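Local coordinates for protein salt-tolerant glutaminase (PDB 3AGE) that probably hydrolyses L-glutamine to L-glutamate and ammonium, at residues S64-F69 / V192-V197. Sequence-based numbering, arbitrary orientation.
With GLU (glutamic acid), chain C.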
loop_
_atom_site.group_PDB
_atom_site.type_symbol
_atom_site.label_atom_id
_atom_site.label_comp_id
_atom_site.label_asym_id
_atom_site.label_seq_id
_atom_site.Cartn_x
_atom_site.Cartn_y
_atom_site.Cartn_z
ATOM N N SER A 64 12.839 -1.512 -21.051
ATOM C CA SER A 64 11.927 -2.302 -20.224
ATOM C C SER A 64 10.959 -1.500 -19.364
ATOM O O SER A 64 10.029 -2.068 -18.782
ATOM C CB SER A 64 12.703 -3.277 -19.328
ATOM O OG SER A 64 13.320 -2.612 -18.244
ATOM N N ALA A 65 11.171 -0.192 -19.263
ATOM C CA ALA A 65 10.265 0.628 -18.469
ATOM C C ALA A 65 8.964 0.764 -19.245
ATOM O O ALA A 65 7.996 1.342 -18.755
ATOM C CB ALA A 65 10.861 1.988 -18.201
ATOM N N SER A 66 8.951 0.211 -20.456
ATOM C CA SER A 66 7.766 0.235 -21.305
ATOM C C SER A 66 6.835 -0.917 -20.947
ATOM O O SER A 66 5.648 -0.888 -21.263
ATOM C CB SER A 66 8.163 0.083 -22.767
ATOM O OG SER A 66 8.698 -1.205 -23.002
ATOM N N LYS A 67 7.382 -1.927 -20.277
ATOM C CA LYS A 67 6.625 -3.117 -19.913
ATOM C C LYS A 67 5.342 -2.912 -19.114
ATOM O O LYS A 67 4.310 -3.497 -19.442
ATOM C CB LYS A 67 7.545 -4.109 -19.202
ATOM C CG LYS A 67 8.651 -4.644 -20.114
ATOM C CD LYS A 67 9.549 -5.631 -19.395
ATOM C CE LYS A 67 10.686 -6.087 -20.283
ATOM N NZ LYS A 67 11.619 -6.995 -19.561
ATOM N N PRO A 68 5.376 -2.085 -18.059
ATOM C CA PRO A 68 4.124 -1.918 -17.321
ATOM C C PRO A 68 2.993 -1.285 -18.111
ATOM O O PRO A 68 1.822 -1.548 -17.844
ATOM C CB PRO A 68 4.545 -1.094 -16.097
ATOM C CG PRO A 68 5.813 -0.445 -16.510
ATOM C CD PRO A 68 6.502 -1.498 -17.318
ATOM N N PHE A 69 3.339 -0.482 -19.109
ATOM C CA PHE A 69 2.331 0.196 -19.918
ATOM C C PHE A 69 1.745 -0.665 -21.048
ATOM O O PHE A 69 0.539 -0.621 -21.311
ATOM C CB PHE A 69 2.919 1.502 -20.465
ATOM C CG PHE A 69 3.560 2.356 -19.404
ATOM C CD1 PHE A 69 4.950 2.436 -19.297
ATOM C CD2 PHE A 69 2.777 3.034 -18.473
ATOM C CE1 PHE A 69 5.551 3.176 -18.274
ATOM C CE2 PHE A 69 3.367 3.775 -17.449
ATOM C CZ PHE A 69 4.759 3.845 -17.350
ATOM N N VAL A 192 11.097 -4.636 -29.404
ATOM C CA VAL A 192 12.308 -3.824 -29.472
ATOM C C VAL A 192 11.975 -2.382 -29.858
ATOM O O VAL A 192 12.592 -1.443 -29.366
ATOM C CB VAL A 192 13.343 -4.411 -30.483
ATOM C CG1 VAL A 192 14.484 -3.416 -30.724
ATOM C CG2 VAL A 192 13.922 -5.716 -29.934
ATOM N N ALA A 193 11.003 -2.201 -30.740
ATOM C CA ALA A 193 10.603 -0.855 -31.130
ATOM C C ALA A 193 9.994 -0.216 -29.884
ATOM O O ALA A 193 10.248 0.943 -29.560
ATOM C CB ALA A 193 9.574 -0.921 -32.242
ATOM N N GLN A 194 9.181 -1.005 -29.198
ATOM C CA GLN A 194 8.518 -0.600 -27.974
ATOM C C GLN A 194 9.566 -0.038 -27.018
ATOM O O GLN A 194 9.339 0.976 -26.363
ATOM C CB GLN A 194 7.834 -1.832 -27.372
ATOM C CG GLN A 194 7.336 -1.712 -25.949
ATOM C CD GLN A 194 6.880 -3.057 -25.390
ATOM O OE1 GLN A 194 6.140 -3.789 -26.043
ATOM N NE2 GLN A 194 7.316 -3.380 -24.175
ATOM N N CYS A 195 10.721 -0.700 -26.958
ATOM C CA CYS A 195 11.818 -0.282 -26.080
ATOM C C CYS A 195 12.550 0.938 -26.611
ATOM O O CYS A 195 13.289 1.595 -25.874
ATOM C CB CYS A 195 12.833 -1.414 -25.902
ATOM S SG CYS A 195 12.280 -2.782 -24.872
ATOM N N ALA A 196 12.349 1.232 -27.891
ATOM C CA ALA A 196 13.005 2.368 -28.510
ATOM C C ALA A 196 12.178 3.642 -28.414
ATOM O O ALA A 196 12.574 4.684 -28.946
ATOM C CB ALA A 196 13.327 2.059 -29.961
ATOM N N VAL A 197 11.030 3.571 -27.745
ATOM C CA VAL A 197 10.201 4.761 -27.582
ATOM C C VAL A 197 10.978 5.779 -26.738
ATOM O O VAL A 197 11.513 5.438 -25.681
ATOM C CB VAL A 197 8.870 4.424 -26.893
ATOM C CG1 VAL A 197 8.128 5.702 -26.528
ATOM C CG2 VAL A 197 8.023 3.573 -27.815
HETATM N N GLU C . 15.408 -3.935 -24.746
HETATM C CA GLU C . 16.234 -4.657 -23.742
HETATM C C GLU C . 16.406 -6.130 -24.060
HETATM O O GLU C . 17.561 -6.584 -23.984
HETATM C CB GLU C . 15.630 -4.528 -22.342
HETATM C CG GLU C . 16.135 -3.339 -21.590
HETATM C CD GLU C . 15.864 -3.425 -20.109
HETATM O OE1 GLU C . 16.127 -4.483 -19.503
HETATM O OE2 GLU C . 15.401 -2.420 -19.542
HETATM O OXT GLU C . 15.399 -6.809 -24.362
#
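Gln194, near the end of helix 184-195, reaches across to Ser66 in the Ser-x-x-Lys turn of the beta-lactamase-like glutaminase fold, where the 3-10 turn 64-66 leads into helix 67-78. With CG anti to the backbone N (chi1 167°) and the chain extended beyond it, Gln194 sets its NE2 against the Ser66 hydroxyl: NE2 donates to Ser66 OG at 2.8 Å, nearly straight at 162°, with the oxygen almost in the amide plane. Gln194 CG lies alongside, 3.7 Å from Ser66 CB. Ser66 OG also bonds to the backbone O of Gln63, which ties the buried hydroxyl to its own turn as well as to the opposing helix.

The CB of Ser64 points away from 192-197; Ser64 N and OG are both modelled as hydrogen-bonded to OE2 of the bound glutamate's side-chain carboxylate, an atom whose place is uncertain. Lys258 NZ also bonds Ser64 OG, while Lys67 turns its NZ to Asn114 OD1 and Met112 O. Cys195 lines the pocket at the ligand's other end: SG lies 4.1 Å from Ser64 N and 3.3 Å from the glutamate's amino N.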